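Local coordinates for protein ATPase BagA (Mycobacterium tuberculosis H37Rv, PDB 6BS3) that forms one subunit of the heterodimeric BagAB complex, hydrolysing ATP in an activity required for resistance to nitric oxide and elevated glycerol, at residues A[193-196]-A[197-201]; A[173-176]-A[177-181]. All blocks are in the same frame, centred on the assembly; numbering follows the deposited sequence.

Interaction 1 (A[193-196]-A[197-201])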
loop_
_atom_site.group_PDB
_atom_site.type_symbol
_atom_site.label_atom_id
_atom_site.label_comp_id
_atom_site.label_asym_id
_atom_site.label_seq_id
_atom_site.Cartn_x
_atom_site.Cartn_y
_atom_site.Cartn_z
ATOM N N GLU A 193 8.907 30.739 0.380
ATOM C CA GLU A 193 10.217 30.916 1.004
ATOM C C GLU A 193 10.150 30.498 2.499
ATOM O O GLU A 193 11.047 29.796 2.983
ATOM C CB GLU A 193 10.675 32.372 0.844
ATOM C CG GLU A 193 12.181 32.556 0.921
ATOM C CD GLU A 193 12.668 33.986 1.098
ATOM O OE1 GLU A 193 12.038 34.914 0.540
ATOM O OE2 GLU A 193 13.696 34.175 1.789
ATOM N N GLY A 194 9.065 30.909 3.172
ATOM C CA GLY A 194 8.759 30.600 4.561
ATOM C C GLY A 194 8.493 29.126 4.774
ATOM O O GLY A 194 8.828 28.589 5.830
ATOM N N VAL A 195 7.897 28.456 3.754
ATOM C CA VAL A 195 7.589 27.018 3.756
ATOM C C VAL A 195 8.912 26.240 3.703
ATOM O O VAL A 195 9.127 25.358 4.546
ATOM C CB VAL A 195 6.576 26.611 2.644
ATOM C CG1 VAL A 195 6.387 25.091 2.588
ATOM C CG2 VAL A 195 5.223 27.310 2.846
ATOM N N VAL A 196 9.812 26.616 2.749
ATOM C CA VAL A 196 11.156 26.049 2.560
ATOM C C VAL A 196 11.967 26.179 3.859
ATOM O O VAL A 196 12.582 25.199 4.282
ATOM C CB VAL A 196 11.908 26.716 1.370
ATOM C CG1 VAL A 196 13.413 26.447 1.419
ATOM C CG2 VAL A 196 11.336 26.270 0.038
ATOM N N LYS A 197 11.980 27.399 4.467
ATOM C CA LYS A 197 12.704 27.710 5.706
ATOM C C LYS A 197 12.229 26.815 6.843
ATOM O O LYS A 197 13.061 26.269 7.559
ATOM C CB LYS A 197 12.523 29.187 6.094
ATOM C CG LYS A 197 13.700 30.063 5.723
ATOM C CD LYS A 197 13.345 31.546 5.811
ATOM C CE LYS A 197 13.137 32.161 4.445
ATOM N NZ LYS A 197 12.493 33.499 4.517
ATOM N N LEU A 198 10.887 26.665 7.002
ATOM C CA LEU A 198 10.292 25.826 8.039
ATOM C C LEU A 198 10.704 24.367 7.860
ATOM O O LEU A 198 11.209 23.771 8.811
ATOM C CB LEU A 198 8.755 25.975 8.102
ATOM C CG LEU A 198 8.004 24.980 9.029
ATOM C CD1 LEU A 198 8.397 25.157 10.491
ATOM C CD2 LEU A 198 6.519 25.123 8.898
ATOM N N LEU A 199 10.513 23.811 6.642
ATOM C CA LEU A 199 10.831 22.409 6.319
ATOM C C LEU A 199 12.282 22.021 6.557
ATOM O O LEU A 199 12.529 20.939 7.066
ATOM C CB LEU A 199 10.421 22.039 4.891
ATOM C CG LEU A 199 8.926 22.053 4.584
ATOM C CD1 LEU A 199 8.681 21.874 3.095
ATOM C CD2 LEU A 199 8.161 21.013 5.431
ATOM N N HIS A 200 13.223 22.918 6.233
ATOM C CA HIS A 200 14.669 22.707 6.371
ATOM C C HIS A 200 15.228 23.006 7.794
ATOM O O HIS A 200 16.364 22.637 8.082
ATOM C CB HIS A 200 15.429 23.494 5.275
ATOM C CG HIS A 200 15.239 22.865 3.932
ATOM N ND1 HIS A 200 14.078 23.073 3.192
ATOM C CD2 HIS A 200 16.011 21.966 3.281
ATOM C CE1 HIS A 200 14.190 22.312 2.117
ATOM N NE2 HIS A 200 15.335 21.627 2.123
ATOM N N SER A 201 14.411 23.576 8.697
ATOM C CA SER A 201 14.846 23.907 10.054
ATOM C C SER A 201 14.759 22.750 11.060
ATOM O O SER A 201 14.230 21.676 10.755
ATOM C CB SER A 201 14.081 25.120 10.579
ATOM O OG SER A 201 12.778 24.745 10.991
#
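Glu193 and Lys197, one turn apart on helix 188-200, form an i to i+4 salt bridge, OE2 lying 3.1 Å from NZ, although the bond itself is weak. The lysine chain bends at chi3 (-104°), which carries CE back over the preceding turn, 3.5 Å from Glu193 O, and brings the ammonium to the carboxylate.

Backbone bonding is alpha-helical, with Leu199 N to Val195 O the straightest of the four i to i+4 bonds (171°). Val196 O is gripped twice, by His200 N at 3.1 Å and His200 ND1 at 2.8 Å, the two donors arriving from opposite faces of the carbonyl plane. The imidazole meets this oxygen edge-on. Its NE2 bonds to Met230 O, so both ring nitrogens face carbonyl oxygens, which would favour a protonated ring. Past the histidine, Ser201 OG turns back to Leu198 O at 2.9 Å.

The apolar pair is Val195 and Leu199, side by side, with CG1 4.0 Å from CD1. Both lean on Val175 of helix 175-179; Val195 and Leu198 also touch helix 130-146, and Leu198 O bonds to Thr204 where strand 204-210 begins.

Interaction 2 (A[173-176]-A[177-181]); sequences LDVT and KAVSD
The Asp174 carboxylate receives Lys177 over one face: Lys177 CB stands almost directly above the carboxylate carbon, CG 3.7 Å away, while Lys177 CG lies closer to OD2, at 3.4 Å. Lys177 N reaches OD1 from this same face, well above the carboxylate plane, in a weak capping bond of 3.4 Å. Asp174 is therefore the N-cap of helix 175-179. With its CG anti to the backbone N (chi1 -163°), the acid group swings forward along the chain, where it can cover the start of the first turn. The aspartate is also the centre of an inverse gamma turn, closed by a weak bond from Val175 N to Leu173 O, which takes the chain from helix 169-172 into the new one.

Behind the cap, Ala178 N donates to Asp174 O at 3.1 Å, and Val179 N donates to Val175 O. The succession weakens at the next residue, where Ser180 N makes weak bonds to Thr176 O and Lys177 O. On the buried side Val179 CG2 rests 3.2 Å from Val175 O and 4.2 Å from Val175 CG1; Ala178 and Val179 both reach Val135 of helix 130-146. Beyond this, Asp181 makes backbone hydrogen bonds to the chain of another protein in the assembly.

Chemically, the side chain of Asp174 caps Lys177 N, while its backbone O accepts the first helical bond, from Ala178 N; the negative charge would be expected to suit the positive end of the helix dipole. The lysine contributes methylene contact instead of a salt bridge: its chain turns at chi2 (-71°). Lys177 NZ remains 6.6 Å from Asp174 OD2, so any attraction between the charges acts over a distance.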
loop_
_atom_site.group_PDB
_atom_site.type_symbol
_atom_site.label_atom_id
_atom_site.label_comp_id
_atom_site.label_asym_id
_atom_site.label_seq_id
_atom_site.Cartn_x
_atom_site.Cartn_y
_atom_site.Cartn_z
ATOM N N LEU A 173 7.529 17.473 -0.521
ATOM C CA LEU A 173 8.258 18.499 0.225
ATOM C C LEU A 173 9.193 19.322 -0.660
ATOM O O LEU A 173 9.934 20.163 -0.152
ATOM C CB LEU A 173 8.994 17.877 1.434
ATOM C CG LEU A 173 8.090 17.119 2.425
ATOM C CD1 LEU A 173 8.899 16.241 3.340
ATOM C CD2 LEU A 173 7.159 18.064 3.180
ATOM N N ASP A 174 9.130 19.114 -1.981
ATOM C CA ASP A 174 9.945 19.856 -2.934
ATOM C C ASP A 174 9.192 21.123 -3.369
ATOM O O ASP A 174 8.540 21.157 -4.418
ATOM C CB ASP A 174 10.354 18.954 -4.108
ATOM C CG ASP A 174 11.514 19.448 -4.946
ATOM O OD1 ASP A 174 11.879 20.645 -4.824
ATOM O OD2 ASP A 174 12.051 18.646 -5.736
ATOM N N VAL A 175 9.263 22.153 -2.520
ATOM C CA VAL A 175 8.590 23.450 -2.691
ATOM C C VAL A 175 9.052 24.184 -3.972
ATOM O O VAL A 175 8.226 24.781 -4.657
ATOM C CB VAL A 175 8.719 24.319 -1.405
ATOM C CG1 VAL A 175 7.897 25.610 -1.497
ATOM C CG2 VAL A 175 8.303 23.524 -0.172
ATOM N N THR A 176 10.340 24.090 -4.311
ATOM C CA THR A 176 10.925 24.696 -5.511
ATOM C C THR A 176 10.295 24.088 -6.774
ATOM O O THR A 176 9.885 24.854 -7.644
ATOM C CB THR A 176 12.463 24.629 -5.440
ATOM O OG1 THR A 176 12.881 25.437 -4.336
ATOM C CG2 THR A 176 13.148 25.117 -6.710
ATOM N N LYS A 177 10.156 22.741 -6.849
ATOM C CA LYS A 177 9.521 22.092 -7.998
ATOM C C LYS A 177 8.014 22.367 -8.079
ATOM O O LYS A 177 7.506 22.588 -9.184
ATOM C CB LYS A 177 9.811 20.579 -8.064
ATOM C CG LYS A 177 11.215 20.235 -8.568
ATOM C CD LYS A 177 11.432 20.499 -10.074
ATOM C CE LYS A 177 12.899 20.621 -10.424
ATOM N NZ LYS A 177 13.114 20.717 -11.894
ATOM N N ALA A 178 7.305 22.377 -6.926
ATOM C CA ALA A 178 5.867 22.640 -6.887
ATOM C C ALA A 178 5.503 24.048 -7.404
ATOM O O ALA A 178 4.555 24.192 -8.178
ATOM C CB ALA A 178 5.324 22.425 -5.479
ATOM N N VAL A 179 6.271 25.065 -7.000
ATOM C CA VAL A 179 6.067 26.474 -7.351
ATOM C C VAL A 179 6.428 26.757 -8.831
ATOM O O VAL A 179 5.840 27.658 -9.430
ATOM C CB VAL A 179 6.822 27.378 -6.330
ATOM C CG1 VAL A 179 6.894 28.828 -6.773
ATOM C CG2 VAL A 179 6.183 27.291 -4.949
ATOM N N SER A 180 7.344 25.961 -9.427
ATOM C CA SER A 180 7.820 26.102 -10.818
ATOM C C SER A 180 6.718 26.074 -11.895
ATOM O O SER A 180 6.917 26.614 -12.979
ATOM C CB SER A 180 8.884 25.051 -11.135
ATOM O OG SER A 180 8.321 23.788 -11.456
ATOM N N ASP A 181 5.582 25.436 -11.600
ATOM C CA ASP A 181 4.458 25.297 -12.526
ATOM C C ASP A 181 3.297 26.225 -12.165
ATOM O O ASP A 181 2.180 26.060 -12.673
ATOM C CB ASP A 181 4.012 23.822 -12.607
ATOM C CG ASP A 181 5.122 22.892 -13.061
ATOM O OD1 ASP A 181 5.330 22.769 -14.292
ATOM O OD2 ASP A 181 5.794 22.296 -12.184
#

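Interaction 2 precedes interaction 1 along the chain, and their centres lie 13 Å apart on the same side of the chain's centre. They belong to successive helices, 175-179 and 188-200, inserted between strands 158-162 and 204-210 of the main sheet. Val175 joins them directly: its CB is 3.6 Å from Val196 CG2, and its CG2 is 3.7 Å from Leu199 CD1. Leu173 CD2 adds a further apolar contact with Leu199 CD2. Helix 130-146 packs against both, at different residues. The cluster lies away from the nucleotide site of this P-loop ATPase, and the short helix leads to a point of contact with the other protein chain.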